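Local coordinates for coatomer subunit delta (Saccharomyces cerevisiae, PDB 5FJZ), which is a subunit of the COPI vesicle coat, which probably returns dilysine-tagged proteins from Golgi to ER, and binds the tether protein Dsl1 through this mu-homology domain, at residues Ile209-Tyr213 against Glu214-Tyr218. Residues are numbered along the deposited sequence; the frame is centred on the assembly and turned at random.
Sequences IEAPY and EDALY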
ATOM      1  N   ILE A 209      -1.348  31.859   9.747  1.00 18.31           N
ATOM      2  CA  ILE A 209      -2.116  30.656  10.013  1.00 22.01           C
ATOM      3  C   ILE A 209      -1.965  30.297  11.459  1.00 21.60           C
ATOM      4  O   ILE A 209      -0.893  30.425  12.047  1.00 20.42           O
ATOM      5  CB  ILE A 209      -1.671  29.485   9.066  1.00 20.53           C
ATOM      6  CG1 ILE A 209      -2.639  28.298   9.171  1.00 19.53           C
ATOM      7  CG2 ILE A 209      -0.250  29.036   9.365  1.00 21.73           C
ATOM      8  CD1 ILE A 209      -2.437  27.270   8.014  1.00 21.06           C
ATOM      9  N   GLU A 210      -3.054  29.805  12.071  1.00 30.03           N
ATOM     10  CA  GLU A 210      -3.021  29.289  13.463  1.00 29.66           C
ATOM     11  C   GLU A 210      -2.373  27.918  13.567  1.00 30.85           C
ATOM     12  O   GLU A 210      -2.697  27.059  12.782  1.00 35.82           O
ATOM     13  CB  GLU A 210      -4.432  29.122  14.026  1.00 35.59           C
ATOM     14  CG  GLU A 210      -5.124  30.404  14.431  1.00 41.52           C
ATOM     15  CD  GLU A 210      -6.438  30.131  15.150  1.00 53.28           C
ATOM     16  OE1 GLU A 210      -6.933  28.966  15.108  1.00 60.42           O
ATOM     17  OE2 GLU A 210      -6.971  31.085  15.760  1.00 60.78           O
ATOM     18  N   ALA A 211      -1.499  27.729  14.552  1.00 28.11           N
ATOM     19  CA  ALA A 211      -0.951  26.461  14.894  1.00 30.29           C
ATOM     20  C   ALA A 211      -0.542  26.508  16.344  1.00 35.03           C
ATOM     21  O   ALA A 211      -0.233  27.581  16.862  1.00 37.25           O
ATOM     22  CB  ALA A 211       0.292  26.182  14.029  1.00 27.21           C
ATOM     23  N   PRO A 212      -0.454  25.332  17.000  1.00 40.91           N
ATOM     24  CA  PRO A 212      -0.119  25.318  18.419  1.00 38.84           C
ATOM     25  C   PRO A 212       1.343  25.561  18.754  1.00 39.85           C
ATOM     26  O   PRO A 212       1.638  26.056  19.839  1.00 41.04           O
ATOM     27  CB  PRO A 212      -0.556  23.910  18.875  1.00 40.45           C
ATOM     28  CG  PRO A 212      -0.691  23.083  17.649  1.00 37.40           C
ATOM     29  CD  PRO A 212      -0.956  24.039  16.522  1.00 36.44           C
ATOM     30  N   TYR A 213       2.253  25.190  17.859  1.00 30.15           N
ATOM     31  CA  TYR A 213       3.694  25.479  18.014  1.00 27.86           C
ATOM     32  C   TYR A 213       4.287  25.392  16.615  1.00 25.63           C
ATOM     33  O   TYR A 213       3.673  24.839  15.726  1.00 24.33           O
ATOM     34  CB  TYR A 213       4.403  24.556  18.999  1.00 30.23           C
ATOM     35  CG  TYR A 213       4.094  23.097  18.747  1.00 31.56           C
ATOM     36  CD1 TYR A 213       4.889  22.364  17.885  1.00 31.22           C
ATOM     37  CD2 TYR A 213       3.005  22.464  19.362  1.00 31.65           C
ATOM     38  CE1 TYR A 213       4.612  21.053  17.588  1.00 34.13           C
ATOM     39  CE2 TYR A 213       2.723  21.144  19.094  1.00 34.67           C
ATOM     40  CZ  TYR A 213       3.547  20.443  18.215  1.00 35.61           C
ATOM     41  OH  TYR A 213       3.317  19.159  17.950  1.00 36.85           O
ATOM     42  N   GLU A 214       5.428  26.069  16.431  1.00 27.06           N
ATOM     43  CA  GLU A 214       6.100  26.214  15.167  1.00 27.03           C
ATOM     44  C   GLU A 214       6.277  24.875  14.426  1.00 24.94           C
ATOM     45  O   GLU A 214       5.993  24.797  13.235  1.00 25.76           O
ATOM     46  CB  GLU A 214       7.435  26.898  15.394  1.00 28.84           C
ATOM     47  CG  GLU A 214       8.165  27.218  14.121  1.00 32.62           C
ATOM     48  CD  GLU A 214       9.220  28.288  14.314  1.00 36.28           C
ATOM     49  OE1 GLU A 214       9.076  29.167  15.186  1.00 34.77           O
ATOM     50  OE2 GLU A 214      10.214  28.246  13.596  1.00 39.57           O
ATOM     51  N   ASP A 215       6.703  23.837  15.131  1.00 28.02           N
ATOM     52  CA  ASP A 215       7.039  22.541  14.494  1.00 26.70           C
ATOM     53  C   ASP A 215       5.793  21.847  13.893  1.00 22.02           C
ATOM     54  O   ASP A 215       5.951  21.032  13.008  1.00 21.01           O
ATOM     55  CB  ASP A 215       7.757  21.575  15.411  1.00 29.15           C
ATOM     56  CG  ASP A 215       9.152  22.018  15.807  1.00 35.08           C
ATOM     57  OD1 ASP A 215       9.838  22.704  15.015  1.00 33.03           O
ATOM     58  OD2 ASP A 215       9.547  21.677  16.946  1.00 32.12           O
ATOM     59  N   ALA A 216       4.598  22.272  14.282  1.00 21.84           N
ATOM     60  CA  ALA A 216       3.347  21.751  13.790  1.00 21.88           C
ATOM     61  C   ALA A 216       3.037  22.204  12.386  1.00 22.26           C
ATOM     62  O   ALA A 216       2.192  21.633  11.679  1.00 21.90           O
ATOM     63  CB  ALA A 216       2.206  22.222  14.686  1.00 25.20           C
ATOM     64  N   LEU A 217       3.741  23.253  11.954  1.00 17.78           N
ATOM     65  CA  LEU A 217       3.540  23.763  10.629  1.00 19.11           C
ATOM     66  C   LEU A 217       4.249  22.882   9.599  1.00 17.26           C
ATOM     67  O   LEU A 217       4.136  23.144   8.415  1.00 16.84           O
ATOM     68  CB  LEU A 217       4.089  25.204  10.539  1.00 18.69           C
ATOM     69  CG  LEU A 217       3.490  26.321  11.375  1.00 18.91           C
ATOM     70  CD1 LEU A 217       4.433  27.544  11.297  1.00 21.41           C
ATOM     71  CD2 LEU A 217       2.141  26.691  10.847  1.00 18.36           C
ATOM     72  N   TYR A 218       5.060  21.901  10.042  1.00 16.96           N
ATOM     73  CA  TYR A 218       5.873  21.113   9.131  1.00 18.48           C
ATOM     74  C   TYR A 218       5.503  19.607   9.201  1.00 21.98           C
ATOM     75  O   TYR A 218       4.983  19.175  10.229  1.00 20.85           O
ATOM     76  CB  TYR A 218       7.354  21.295   9.473  1.00 18.93           C
ATOM     77  CG  TYR A 218       7.834  22.671   9.225  1.00 17.62           C
ATOM     78  CD1 TYR A 218       8.282  23.070   7.996  1.00 17.77           C
ATOM     79  CD2 TYR A 218       7.902  23.584  10.277  1.00 18.80           C
ATOM     80  CE1 TYR A 218       8.699  24.399   7.784  1.00 18.32           C
ATOM     81  CE2 TYR A 218       8.265  24.899  10.076  1.00 17.56           C
ATOM     82  CZ  TYR A 218       8.666  25.301   8.841  1.00 18.01           C
ATOM     83  OH  TYR A 218       9.083  26.605   8.661  1.00 15.39           O
TER
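Tyr213 lays its ring over Ala216, whose CB sits 4.2 Å from the ring centroid, a CH-pi contact over the face, offset toward the rim. The same ring meets Asp215 differently: CB of Asp215 lies at its edge, in plane, 3.9 Å from CE1, and the carboxylate is turned 81° to the ring. Chi1 of 49° sets CG of Tyr213 between its own N and carbonyl carbon, which swings the ring forward over the turn that follows. Alanine suits the spot beneath, since a lone methyl lets the aromatic face come down close to the backbone. That turn is tied by Ala216 N, which donates to Tyr213 O over 3.1 Å at 150°, reaching the oxygen from above the carbonyl plane; Leu217 N to Glu214 O and Tyr218 N to Asp215 O repeat the pattern. On the inner side, Leu217 CD2 turns back to the end of strand 202-210 and the residue just beyond, touching CG2 of Ile209 and CB of Ala211, each at 3.7 Å. Its branched end suits this buried place, which Phe138 and Val140 of strand 137-146 also line, and the small methyl of Ala211 fits against it. Pro212, its CD against the Ala216 methyl, has a fixed phi that suits the residue where the chain leaves its extended course. Outward, the carboxylate of Asp215 forms salt bridges with Arg29 and with Arg91 of the second subunit; that Arg91 also makes a cation-pi contact with the Tyr213 ring. The whole is a strand running into a short 3-10 segment, 214-217, in the link between strands 202-210 and 220-229 that passes from one beta-sheet of the mu-homology domain to the other.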